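Local coordinates for Yop proteins translocation protein Q (Yersinia pseudotuberculosis, PDB 3UEP), which is a component of the type III secretion machinery that exports Yop virulence proteins, here represented by the protein's FliN-like C-terminal domain, at residues V56-N61 with L77-E82. Residues are numbered along the deposited sequence; the frame is centred on the assembly and turned at random.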
loop_
_atom_site.group_PDB
_atom_site.type_symbol
_atom_site.label_atom_id
_atom_site.label_comp_id
_atom_site.label_asym_id
_atom_site.label_seq_id
_atom_site.Cartn_x
_atom_site.Cartn_y
_atom_site.Cartn_z
ATOM N N VAL A 56 -4.027 1.263 -7.684
ATOM C CA VAL A 56 -3.800 1.625 -6.291
ATOM C C VAL A 56 -4.909 0.943 -5.495
ATOM O O VAL A 56 -6.081 0.993 -5.878
ATOM C CB VAL A 56 -3.858 3.147 -6.074
ATOM C CG1 VAL A 56 -3.751 3.494 -4.590
ATOM C CG2 VAL A 56 -2.748 3.827 -6.860
ATOM N N ARG A 57 -4.554 0.267 -4.412
ATOM C CA ARG A 57 -5.568 -0.295 -3.533
ATOM C C ARG A 57 -5.699 0.609 -2.316
ATOM O O ARG A 57 -4.701 1.006 -1.722
ATOM C CB ARG A 57 -5.207 -1.728 -3.120
ATOM C CG ARG A 57 -5.278 -2.733 -4.271
ATOM C CD ARG A 57 -4.555 -4.035 -3.951
ATOM N NE ARG A 57 -3.187 -3.821 -3.486
ATOM C CZ ARG A 57 -2.144 -3.594 -4.279
ATOM N NH1 ARG A 57 -2.294 -3.538 -5.599
ATOM N NH2 ARG A 57 -0.948 -3.411 -3.746
ATOM N N LEU A 58 -6.935 0.957 -1.967
ATOM C CA LEU A 58 -7.175 1.704 -0.747
ATOM C C LEU A 58 -7.502 0.738 0.371
ATOM O O LEU A 58 -8.419 -0.067 0.256
ATOM C CB LEU A 58 -8.342 2.676 -0.900
ATOM C CG LEU A 58 -8.109 4.006 -1.610
ATOM C CD1 LEU A 58 -7.856 3.783 -3.107
ATOM C CD2 LEU A 58 -9.327 4.889 -1.379
ATOM N N LEU A 59 -6.758 0.827 1.463
ATOM C CA LEU A 59 -7.047 0.018 2.621
ATOM C C LEU A 59 -7.540 0.946 3.734
ATOM O O LEU A 59 -7.031 2.053 3.895
ATOM C CB LEU A 59 -5.803 -0.762 3.053
ATOM C CG LEU A 59 -5.130 -1.643 1.988
ATOM C CD1 LEU A 59 -3.777 -2.100 2.485
ATOM C CD2 LEU A 59 -5.983 -2.837 1.632
ATOM N N ALA A 60 -8.574 0.516 4.454
ATOM C CA ALA A 60 -9.058 1.241 5.628
ATOM C C ALA A 60 -8.768 0.333 6.804
ATOM O O ALA A 60 -9.278 -0.781 6.871
ATOM C CB ALA A 60 -10.547 1.536 5.520
ATOM N N ASN A 61 -7.907 0.793 7.703
ATOM C CA ASN A 61 -7.397 -0.069 8.766
ATOM C C ASN A 61 -6.937 -1.459 8.260
ATOM O O ASN A 61 -7.219 -2.483 8.889
ATOM C CB ASN A 61 -8.438 -0.211 9.887
ATOM C CG ASN A 61 -8.869 1.137 10.471
ATOM O OD1 ASN A 61 -8.133 2.124 10.405
ATOM N ND2 ASN A 61 -10.066 1.176 11.056
ATOM N N LEU A 77 1.874 13.675 -6.093
ATOM C CA LEU A 77 1.234 12.388 -6.255
ATOM C C LEU A 77 -0.201 12.405 -5.727
ATOM O O LEU A 77 -0.468 12.888 -4.624
ATOM C CB LEU A 77 2.051 11.329 -5.513
ATOM C CG LEU A 77 1.882 9.872 -5.945
ATOM C CD1 LEU A 77 2.257 9.715 -7.419
ATOM C CD2 LEU A 77 2.727 8.948 -5.059
ATOM N N GLY A 78 -1.124 11.872 -6.515
ATOM C CA GLY A 78 -2.498 11.747 -6.073
ATOM C C GLY A 78 -3.099 10.414 -6.456
ATOM O O GLY A 78 -2.475 9.617 -7.169
ATOM N N VAL A 79 -4.316 10.170 -5.976
ATOM C CA VAL A 79 -5.033 8.956 -6.313
ATOM C C VAL A 79 -6.429 9.287 -6.829
ATOM O O VAL A 79 -7.213 9.928 -6.126
ATOM C CB VAL A 79 -5.166 8.029 -5.097
ATOM C CG1 VAL A 79 -6.004 6.808 -5.453
ATOM C CG2 VAL A 79 -3.794 7.614 -4.604
ATOM N N ARG A 80 -6.773 8.877 -8.038
ATOM C CA ARG A 80 -8.130 9.040 -8.512
ATOM C C ARG A 80 -8.951 7.801 -8.339
ATOM O O ARG A 80 -8.645 6.819 -8.897
ATOM C CB ARG A 80 -8.199 9.515 -9.952
ATOM C CG ARG A 80 -9.539 10.096 -10.260
ATOM C CD ARG A 80 -9.637 10.950 -11.468
ATOM N NE ARG A 80 -8.867 12.178 -11.466
ATOM C CZ ARG A 80 -9.278 13.352 -11.019
ATOM N NH1 ARG A 80 -10.455 13.506 -10.478
ATOM N NH2 ARG A 80 -8.484 14.381 -11.100
ATOM N N ILE A 81 -10.019 7.876 -7.569
ATOM C CA ILE A 81 -10.861 6.729 -7.240
ATOM C C ILE A 81 -11.551 6.179 -8.479
ATOM O O ILE A 81 -12.036 6.938 -9.322
ATOM C CB ILE A 81 -11.953 7.077 -6.198
ATOM C CG1 ILE A 81 -11.343 7.578 -4.880
ATOM C CG2 ILE A 81 -12.862 5.875 -5.967
ATOM C CD1 ILE A 81 -10.472 6.563 -4.176
ATOM N N GLU A 82 -11.618 4.857 -8.578
ATOM C CA GLU A 82 -12.245 4.220 -9.727
ATOM C C GLU A 82 -13.390 3.323 -9.313
ATOM O O GLU A 82 -14.350 3.136 -10.059
ATOM C CB GLU A 82 -11.208 3.415 -10.520
ATOM C CG GLU A 82 -10.252 4.339 -11.300
ATOM C CD GLU A 82 -9.231 3.595 -12.143
ATOM O OE1 GLU A 82 -8.988 2.394 -11.875
ATOM O OE2 GLU A 82 -8.664 4.220 -13.069
#
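Leu58 lays the end of its side chain across that of Ile81, the two meeting at about a right angle. Both methyl carbons of the leucine take part: CD2 of Leu58 presses on CD1 of Ile81 at 3.5 Å, tighter than usual van der Waals contact, and CD1 of Leu58 lies 4.0 Å from that same Ile81 CD1. The isoleucine reaches over through CG1, which stands anti to its carbonyl carbon (chi1 -60°) and carries CD1 toward the leucine. Next to this pair, Val56 and Val79 meet tip to tip, with CG1 of Val56 4.1 Å from both CG1 and CG2 of Val79. Leu58 CD1 links the two pairs through a looser approach to Val79 CG1, at 4.3 Å.

Segments 56-60 and 77-82 run at 83° to each other and belong to strands that are not sheet neighbours. Strand 63-73 forms a long hairpin with 76-84 and also pairs with 55-60; the strong bend and twist along it bring the inward-facing side chains of these two neighbours together. The second subunit continues the sheet beyond Gly78, Val79 and Arg80 as an antiparallel ladder, and its Leu48 packs on Val79, consistent with an intertwined FliN-type dimer. With all four touching residues buried and aliphatic, cohesion between the two segments comes from hydrophobic burial and dispersion rather than from directional polar bonds.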